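Local coordinates for nucleotide pyrophosphohydrolase (Bacillus cereus, PDB 5IE9), which probably hydrolyses nucleoside triphosphates to monophosphates and pyrophosphate as a manganese-binding, all-helical MazG-type pyrophosphohydrolase, at residues Ala32-Glu37 against Gly68-Val73; Glu22-Pro27 against Met77-Asn82. All coordinates share one frame; numbering follows the deposited sequence.

Interaction 1. Residues Ala32-Glu37 against Gly68-Val73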
ATOM      1  N   ALA C  32       3.772   7.847  -3.997  1.00 62.03           N
ATOM      2  CA  ALA C  32       4.658   7.433  -2.910  1.00 62.59           C
ATOM      3  C   ALA C  32       4.185   7.983  -1.569  1.00 61.84           C
ATOM      4  O   ALA C  32       4.137   7.233  -0.586  1.00 61.90           O
ATOM      5  CB  ALA C  32       6.088   7.850  -3.193  1.00 65.83           C
ATOM      6  N   ARG C  33       3.822   9.275  -1.540  1.00 61.65           N
ATOM      7  CA  ARG C  33       3.250   9.921  -0.350  1.00 61.82           C
ATOM      8  C   ARG C  33       2.028   9.177   0.181  1.00 60.30           C
ATOM      9  O   ARG C  33       1.944   8.913   1.383  1.00 61.03           O
ATOM     10  CB  ARG C  33       2.892  11.402  -0.592  1.00 62.70           C
ATOM     11  CG  ARG C  33       4.013  12.441  -0.463  1.00 68.03           C
ATOM     12  CD  ARG C  33       4.905  12.363   0.791  1.00 71.83           C
ATOM     13  NE  ARG C  33       4.203  11.890   1.990  1.00 73.17           N
ATOM     14  CZ  ARG C  33       3.533  12.649   2.852  1.00 74.96           C
ATOM     15  NH1 ARG C  33       3.460  13.965   2.699  1.00 77.90           N
ATOM     16  NH2 ARG C  33       2.936  12.077   3.887  1.00 74.61           N
ATOM     17  N   LEU C  34       1.100   8.840  -0.721  1.00 58.53           N
ATOM     18  CA  LEU C  34      -0.081   8.047  -0.387  1.00 57.27           C
ATOM     19  C   LEU C  34       0.232   6.676   0.179  1.00 57.43           C
ATOM     20  O   LEU C  34      -0.422   6.241   1.136  1.00 57.39           O
ATOM     21  CB  LEU C  34      -0.975   7.860  -1.602  1.00 56.98           C
ATOM     22  CG  LEU C  34      -2.256   8.663  -1.593  1.00 58.00           C
ATOM     23  CD1 LEU C  34      -2.835   8.622  -2.992  1.00 58.99           C
ATOM     24  CD2 LEU C  34      -3.239   8.141  -0.552  1.00 58.32           C
ATOM     25  N   THR C  35       1.210   5.991  -0.422  1.00 57.66           N
ATOM     26  CA  THR C  35       1.602   4.664   0.035  1.00 58.29           C
ATOM     27  C   THR C  35       2.121   4.785   1.459  1.00 59.50           C
ATOM     28  O   THR C  35       1.778   3.957   2.303  1.00 60.24           O
ATOM     29  CB  THR C  35       2.640   4.002  -0.898  1.00 60.34           C
ATOM     30  OG1 THR C  35       2.119   3.960  -2.230  1.00 60.80           O
ATOM     31  CG2 THR C  35       2.962   2.580  -0.449  1.00 60.84           C
ATOM     32  N   GLU C  36       2.913   5.834   1.706  1.00 60.85           N
ATOM     33  CA  GLU C  36       3.431   6.177   3.034  1.00 63.09           C
ATOM     34  C   GLU C  36       2.321   6.425   4.061  1.00 62.42           C
ATOM     35  O   GLU C  36       2.370   5.885   5.170  1.00 63.71           O
ATOM     36  CB  GLU C  36       4.370   7.387   2.958  1.00 65.32           C
ATOM     37  CG  GLU C  36       5.105   7.697   4.255  1.00 68.57           C
ATOM     38  CD  GLU C  36       5.777   9.060   4.268  1.00 71.67           C
ATOM     39  OE1 GLU C  36       5.862   9.714   3.204  1.00 70.59           O
ATOM     40  OE2 GLU C  36       6.227   9.478   5.363  1.00 75.37           O
ATOM     41  N   GLU C  37       1.323   7.225   3.688  1.00 61.08           N
ATOM     42  CA  GLU C  37       0.233   7.533   4.605  1.00 61.97           C
ATOM     43  C   GLU C  37      -0.630   6.328   4.921  1.00 61.31           C
ATOM     44  O   GLU C  37      -1.059   6.163   6.069  1.00 63.35           O
ATOM     45  CB  GLU C  37      -0.623   8.701   4.120  1.00 61.56           C
ATOM     46  CG  GLU C  37      -0.032  10.074   4.410  1.00 64.73           C
ATOM     47  CD  GLU C  37       0.691  10.165   5.744  1.00 68.63           C
ATOM     48  OE1 GLU C  37       0.083   9.902   6.808  1.00 70.32           O
ATOM     49  OE2 GLU C  37       1.890  10.504   5.725  1.00 71.37           O
ATOM     50  N   GLY C  68      -7.361  11.382   8.260  1.00 74.82           N
ATOM     51  CA  GLY C  68      -7.165  12.768   7.823  1.00 74.10           C
ATOM     52  C   GLY C  68      -5.878  12.958   7.035  1.00 73.14           C
ATOM     53  O   GLY C  68      -5.868  13.656   6.009  1.00 72.60           O
ATOM     54  N   ASP C  69      -4.803  12.328   7.518  1.00 71.91           N
ATOM     55  CA  ASP C  69      -3.505  12.309   6.837  1.00 71.45           C
ATOM     56  C   ASP C  69      -3.595  11.727   5.424  1.00 68.49           C
ATOM     57  O   ASP C  69      -3.049  12.300   4.478  1.00 67.61           O
ATOM     58  CB  ASP C  69      -2.481  11.514   7.654  1.00 73.89           C
ATOM     59  CG  ASP C  69      -1.720  12.362   8.676  1.00 77.80           C
ATOM     60  OD1 ASP C  69      -1.798  13.621   8.661  1.00 78.91           O
ATOM     61  OD2 ASP C  69      -1.016  11.736   9.503  1.00 80.29           O
ATOM     62  N   VAL C  70      -4.291  10.596   5.293  1.00 66.89           N
ATOM     63  CA  VAL C  70      -4.523   9.958   3.997  1.00 64.96           C
ATOM     64  C   VAL C  70      -5.389  10.864   3.124  1.00 65.41           C
ATOM     65  O   VAL C  70      -5.053  11.109   1.965  1.00 67.04           O
ATOM     66  CB  VAL C  70      -5.139   8.546   4.131  1.00 63.80           C
ATOM     67  CG1 VAL C  70      -5.354   7.929   2.767  1.00 62.99           C
ATOM     68  CG2 VAL C  70      -4.221   7.633   4.933  1.00 63.99           C
ATOM     69  N   LEU C  71      -6.466  11.393   3.707  1.00 65.88           N
ATOM     70  CA  LEU C  71      -7.400  12.276   3.013  1.00 65.37           C
ATOM     71  C   LEU C  71      -6.719  13.534   2.467  1.00 65.96           C
ATOM     72  O   LEU C  71      -7.068  14.009   1.387  1.00 66.28           O
ATOM     73  CB  LEU C  71      -8.546  12.670   3.951  1.00 67.01           C
ATOM     74  CG  LEU C  71     -10.001  12.939   3.511  1.00 67.82           C
ATOM     75  CD1 LEU C  71     -10.483  14.178   4.246  1.00 69.34           C
ATOM     76  CD2 LEU C  71     -10.250  13.104   2.014  1.00 67.43           C
ATOM     77  N   PHE C  72      -5.750  14.065   3.214  1.00 66.77           N
ATOM     78  CA  PHE C  72      -5.016  15.261   2.795  1.00 67.96           C
ATOM     79  C   PHE C  72      -4.244  15.014   1.500  1.00 67.67           C
ATOM     80  O   PHE C  72      -4.338  15.814   0.569  1.00 68.94           O
ATOM     81  CB  PHE C  72      -4.088  15.768   3.910  1.00 68.77           C
ATOM     82  CG  PHE C  72      -3.225  16.938   3.508  1.00 70.05           C
ATOM     83  CD1 PHE C  72      -3.740  18.231   3.493  1.00 71.44           C
ATOM     84  CD2 PHE C  72      -1.883  16.749   3.146  1.00 70.23           C
ATOM     85  CE1 PHE C  72      -2.941  19.315   3.127  1.00 73.33           C
ATOM     86  CE2 PHE C  72      -1.081  17.828   2.773  1.00 71.35           C
ATOM     87  CZ  PHE C  72      -1.613  19.114   2.761  1.00 72.89           C
ATOM     88  N   VAL C  73      -3.506  13.899   1.454  1.00 66.97           N
ATOM     89  CA  VAL C  73      -2.664  13.543   0.308  1.00 66.53           C
ATOM     90  C   VAL C  73      -3.561  13.262  -0.896  1.00 67.55           C
ATOM     91  O   VAL C  73      -3.225  13.631  -2.023  1.00 69.40           O
ATOM     92  CB  VAL C  73      -1.718  12.352   0.619  1.00 65.86           C
ATOM     93  CG1 VAL C  73      -0.822  12.013  -0.570  1.00 65.22           C
ATOM     94  CG2 VAL C  73      -0.853  12.650   1.832  1.00 65.65           C
TER
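Val-73, Val-70 and Asp-69 pack against Leu-34 and Glu-37 in a buried, nearly antiparallel helix-helix contact beside the manganese site, joining helix 27-49 to helix 62-80. The axes of the two short segments run at 170° and come within 9.2 Å. Val-73 spreads its two methyls over three residues. CG1, anti to its own backbone N (chi1 -179°), lies 3.8 Å from Leu-34 CG and also meets Arg-33 CB, while CG2 reaches Glu-37 CG at 3.7 Å, the two side chains crossing at about a right angle. One turn away, Val-70 CG1 meets Leu-34 CD2 at 3.9 Å, and its CG2 rests on the carbonyl and CB of Glu-37.

The Glu-37 chain bends at chi2. Its OE1 comes against Asp-69 CB, and the two carboxylate planes are 77° apart. OE1 stands 3.4 Å from Asp-69 OD2, with no hydrogen bond between them; the Glu-37 side chain also lies about 3 Å from the bound manganese ion. On its other oxygen, Glu-37 OE2 forms a salt bridge to Arg-33 NH2 at 2.6 Å, in the guanidinium plane, and Arg-33 NE pairs with Glu-36 OE1 in the same network. Met-74 and Met-77 of helix 62-80 extend the apolar side around Leu-34, Met-38 of the second subunit packs on Leu-34 too, and helix 6-17 touches Leu-71 and Phe-72.

Interaction 2. Residues Glu22-Pro27 against Met77-Asn82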
ATOM      1  N   GLU C  22       7.402  25.478  -4.042  1.00 95.00           N
ATOM      2  CA  GLU C  22       7.376  24.087  -4.510  1.00 96.21           C
ATOM      3  C   GLU C  22       6.081  23.742  -5.254  1.00 94.21           C
ATOM      4  O   GLU C  22       6.126  23.154  -6.338  1.00 98.28           O
ATOM      5  CB  GLU C  22       7.556  23.113  -3.331  1.00 96.56           C
ATOM      6  CG  GLU C  22       8.763  23.365  -2.426  1.00100.79           C
ATOM      7  CD  GLU C  22       9.985  22.530  -2.790  1.00106.14           C
ATOM      8  OE1 GLU C  22      10.470  22.641  -3.939  1.00110.97           O
ATOM      9  OE2 GLU C  22      10.477  21.776  -1.914  1.00106.54           O
ATOM     10  N   GLY C  23       4.938  24.109  -4.672  1.00 89.23           N
ATOM     11  CA  GLY C  23       3.632  23.684  -5.183  1.00 86.69           C
ATOM     12  C   GLY C  23       3.400  22.195  -4.960  1.00 84.78           C
ATOM     13  O   GLY C  23       3.973  21.595  -4.043  1.00 84.15           O
ATOM     14  N   TYR C  24       2.560  21.596  -5.797  1.00 87.94           N
ATOM     15  CA  TYR C  24       2.238  20.176  -5.674  1.00 83.43           C
ATOM     16  C   TYR C  24       3.393  19.279  -6.091  1.00 82.92           C
ATOM     17  O   TYR C  24       4.141  19.612  -7.011  1.00 84.77           O
ATOM     18  CB  TYR C  24       0.978  19.832  -6.478  1.00 78.87           C
ATOM     19  CG  TYR C  24      -0.284  20.385  -5.867  1.00 78.76           C
ATOM     20  CD1 TYR C  24      -0.787  19.867  -4.666  1.00 77.24           C
ATOM     21  CD2 TYR C  24      -0.980  21.440  -6.483  1.00 80.61           C
ATOM     22  CE1 TYR C  24      -1.945  20.382  -4.095  1.00 78.87           C
ATOM     23  CE2 TYR C  24      -2.144  21.956  -5.922  1.00 81.43           C
ATOM     24  CZ  TYR C  24      -2.616  21.425  -4.730  1.00 81.00           C
ATOM     25  OH  TYR C  24      -3.758  21.915  -4.163  1.00 83.76           O
ATOM     26  N   PHE C  25       3.534  18.151  -5.399  1.00 82.16           N
ATOM     27  CA  PHE C  25       4.451  17.084  -5.806  1.00 82.47           C
ATOM     28  C   PHE C  25       3.947  16.480  -7.120  1.00 79.07           C
ATOM     29  O   PHE C  25       2.742  16.485  -7.379  1.00 78.42           O
ATOM     30  CB  PHE C  25       4.545  16.012  -4.701  1.00 83.92           C
ATOM     31  CG  PHE C  25       5.635  16.262  -3.672  1.00 89.53           C
ATOM     32  CD1 PHE C  25       5.982  17.574  -3.262  1.00 93.60           C
ATOM     33  CD2 PHE C  25       6.310  15.174  -3.081  1.00 90.89           C
ATOM     34  CE1 PHE C  25       6.988  17.783  -2.316  1.00 98.92           C
ATOM     35  CE2 PHE C  25       7.321  15.378  -2.134  1.00 94.47           C
ATOM     36  CZ  PHE C  25       7.656  16.682  -1.749  1.00 99.79           C
ATOM     37  N   SER C  26       4.866  15.988  -7.951  1.00 78.79           N
ATOM     38  CA  SER C  26       4.518  15.289  -9.199  1.00 76.41           C
ATOM     39  C   SER C  26       3.684  14.039  -8.882  1.00 72.95           C
ATOM     40  O   SER C  26       3.855  13.453  -7.807  1.00 71.25           O
ATOM     41  CB  SER C  26       5.781  14.919  -9.990  1.00 80.34           C
ATOM     42  OG  SER C  26       6.535  13.895  -9.349  1.00 81.63           O
ATOM     43  N   PRO C  27       2.768  13.636  -9.798  1.00 71.54           N
ATOM     44  CA  PRO C  27       1.846  12.520  -9.517  1.00 68.76           C
ATOM     45  C   PRO C  27       2.498  11.227  -8.985  1.00 67.61           C
ATOM     46  O   PRO C  27       1.930  10.571  -8.112  1.00 66.27           O
ATOM     47  CB  PRO C  27       1.141  12.285 -10.865  1.00 69.84           C
ATOM     48  CG  PRO C  27       1.846  13.146 -11.859  1.00 71.95           C
ATOM     49  CD  PRO C  27       2.447  14.269 -11.090  1.00 72.43           C
ATOM     50  N   MET C  77      -3.443  15.095  -4.377  1.00 71.01           N
ATOM     51  CA  MET C  77      -3.452  14.336  -5.622  1.00 71.79           C
ATOM     52  C   MET C  77      -4.533  14.882  -6.567  1.00 72.27           C
ATOM     53  O   MET C  77      -4.246  15.212  -7.725  1.00 73.27           O
ATOM     54  CB  MET C  77      -3.660  12.847  -5.305  1.00 73.48           C
ATOM     55  CG  MET C  77      -3.855  11.916  -6.496  1.00 77.27           C
ATOM     56  SD  MET C  77      -2.307  11.451  -7.288  1.00 84.37           S
ATOM     57  CE  MET C  77      -1.790  10.063  -6.276  1.00 80.80           C
ATOM     58  N   ALA C  78      -5.754  15.012  -6.046  1.00 70.48           N
ATOM     59  CA  ALA C  78      -6.905  15.443  -6.827  1.00 71.60           C
ATOM     60  C   ALA C  78      -6.760  16.878  -7.339  1.00 74.42           C
ATOM     61  O   ALA C  78      -7.106  17.166  -8.487  1.00 77.07           O
ATOM     62  CB  ALA C  78      -8.181  15.280  -6.018  1.00 70.42           C
ATOM     63  N   ASN C  79      -6.240  17.764  -6.488  1.00 74.04           N
ATOM     64  CA  ASN C  79      -6.014  19.159  -6.847  1.00 75.68           C
ATOM     65  C   ASN C  79      -4.941  19.293  -7.912  1.00 77.29           C
ATOM     66  O   ASN C  79      -5.135  19.993  -8.905  1.00 79.39           O
ATOM     67  CB  ASN C  79      -5.615  19.970  -5.622  1.00 75.91           C
ATOM     68  CG  ASN C  79      -6.748  20.171  -4.624  1.00 76.30           C
ATOM     69  OD1 ASN C  79      -6.531  20.775  -3.574  1.00 77.46           O
ATOM     70  ND2 ASN C  79      -7.945  19.680  -4.933  1.00 75.35           N
ATOM     71  N   SER C  80      -3.818  18.604  -7.686  1.00 77.66           N
ATOM     72  CA  SER C  80      -2.708  18.455  -8.641  1.00 79.48           C
ATOM     73  C   SER C  80      -3.156  18.180 -10.084  1.00 80.90           C
ATOM     74  O   SER C  80      -2.577  18.729 -11.025  1.00 82.41           O
ATOM     75  CB  SER C  80      -1.773  17.341  -8.154  1.00 78.63           C
ATOM     76  OG  SER C  80      -0.848  16.927  -9.144  1.00 82.92           O
ATOM     77  N   LEU C  81      -4.195  17.353 -10.236  1.00 80.28           N
ATOM     78  CA  LEU C  81      -4.689  16.904 -11.547  1.00 81.53           C
ATOM     79  C   LEU C  81      -6.060  17.487 -11.918  1.00 83.97           C
ATOM     80  O   LEU C  81      -6.761  16.945 -12.780  1.00 85.06           O
ATOM     81  CB  LEU C  81      -4.727  15.365 -11.607  1.00 78.36           C
ATOM     82  CG  LEU C  81      -3.512  14.551 -11.149  1.00 76.63           C
ATOM     83  CD1 LEU C  81      -3.918  13.107 -10.898  1.00 75.05           C
ATOM     84  CD2 LEU C  81      -2.350  14.631 -12.129  1.00 77.54           C
ATOM     85  N   ASN C  82      -6.429  18.592 -11.265  1.00 85.81           N
ATOM     86  CA  ASN C  82      -7.706  19.295 -11.493  1.00 88.98           C
ATOM     87  C   ASN C  82      -8.962  18.408 -11.396  1.00 87.62           C
ATOM     88  O   ASN C  82      -9.964  18.646 -12.077  1.00 90.37           O
ATOM     89  CB  ASN C  82      -7.664  20.108 -12.801  1.00 94.07           C
ATOM     90  CG  ASN C  82      -6.838  21.380 -12.675  1.00 98.35           C
ATOM     91  OD1 ASN C  82      -7.371  22.485 -12.773  1.00103.74           O
ATOM     92  ND2 ASN C  82      -5.533  21.233 -12.448  1.00 97.55           N
TER
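Tyr-24 lays its ring over the last turn of helix 62-80, one face covering the backbone of Ser-80. Ser-80 N stands 4.0 Å above the ring plane, over its centre, and Ser-80 CA lies over the same face, 4.1 Å from Tyr-24 CD2. Nearer the backbone, the CB atoms of Tyr-24 and Ser-80 also meet. The ring is brought here by chi1 of -71°, which sets CG anti to the carbonyl carbon.

Toward the hydroxyl end, Asn-79 CB approaches the ring obliquely, 3.5 Å from Tyr-24 CZ. The hydroxyl itself is hydrogen-bonded to Asp-14 of helix 6-17; Ile-17 of that helix and Met-30 of helix 27-49 also touch the tyrosine, which thus packs between three helices. Beyond Tyr-24 the loop continues to Pro-27, the first residue of helix 27-49, with Ser-26 at the N-cap position. Pro-27 CB meets Leu-81 CD2 at 4.4 Å, a loose apolar contact, and Tyr-49 of the second subunit packs on both residues. The Met-77 side chain starts away from the loop but bends at chi2 and chi3, and its CE comes to 4.2 Å from Pro-27 O.

At the end of helix 62-80, Asn-82, with positive phi, is the C-prime residue of a Schellman motif: its N bonds to Asn-79 O at 3.0 Å, and the N of the next residue reaches back to Ala-78 O. The arrangement is thus an aromatic residue of an interhelical loop packed on a Schellman-terminated helix end, in an all-helical MazG domain.

In the fold
Both interactions use helix 62-80: interaction 1 sets its body against helix 27-49, and interaction 2 sets its C-terminal end against the loop leading into helix 27-49. Their centres are about 13 Å apart, and they meet directly through Leu-34 CD1 and Met-77 CE, 3.7 Å from each other, so the two contacts adjoin through apolar side chains. The manganese site belongs to interaction 1: the Glu-37 side chain lies about 3 Å from the ion, and Glu-66 of helix 62-80 completes the pair of metal-site residues. Interaction 2 holds neither of these glutamates. The second subunit touches both contacts.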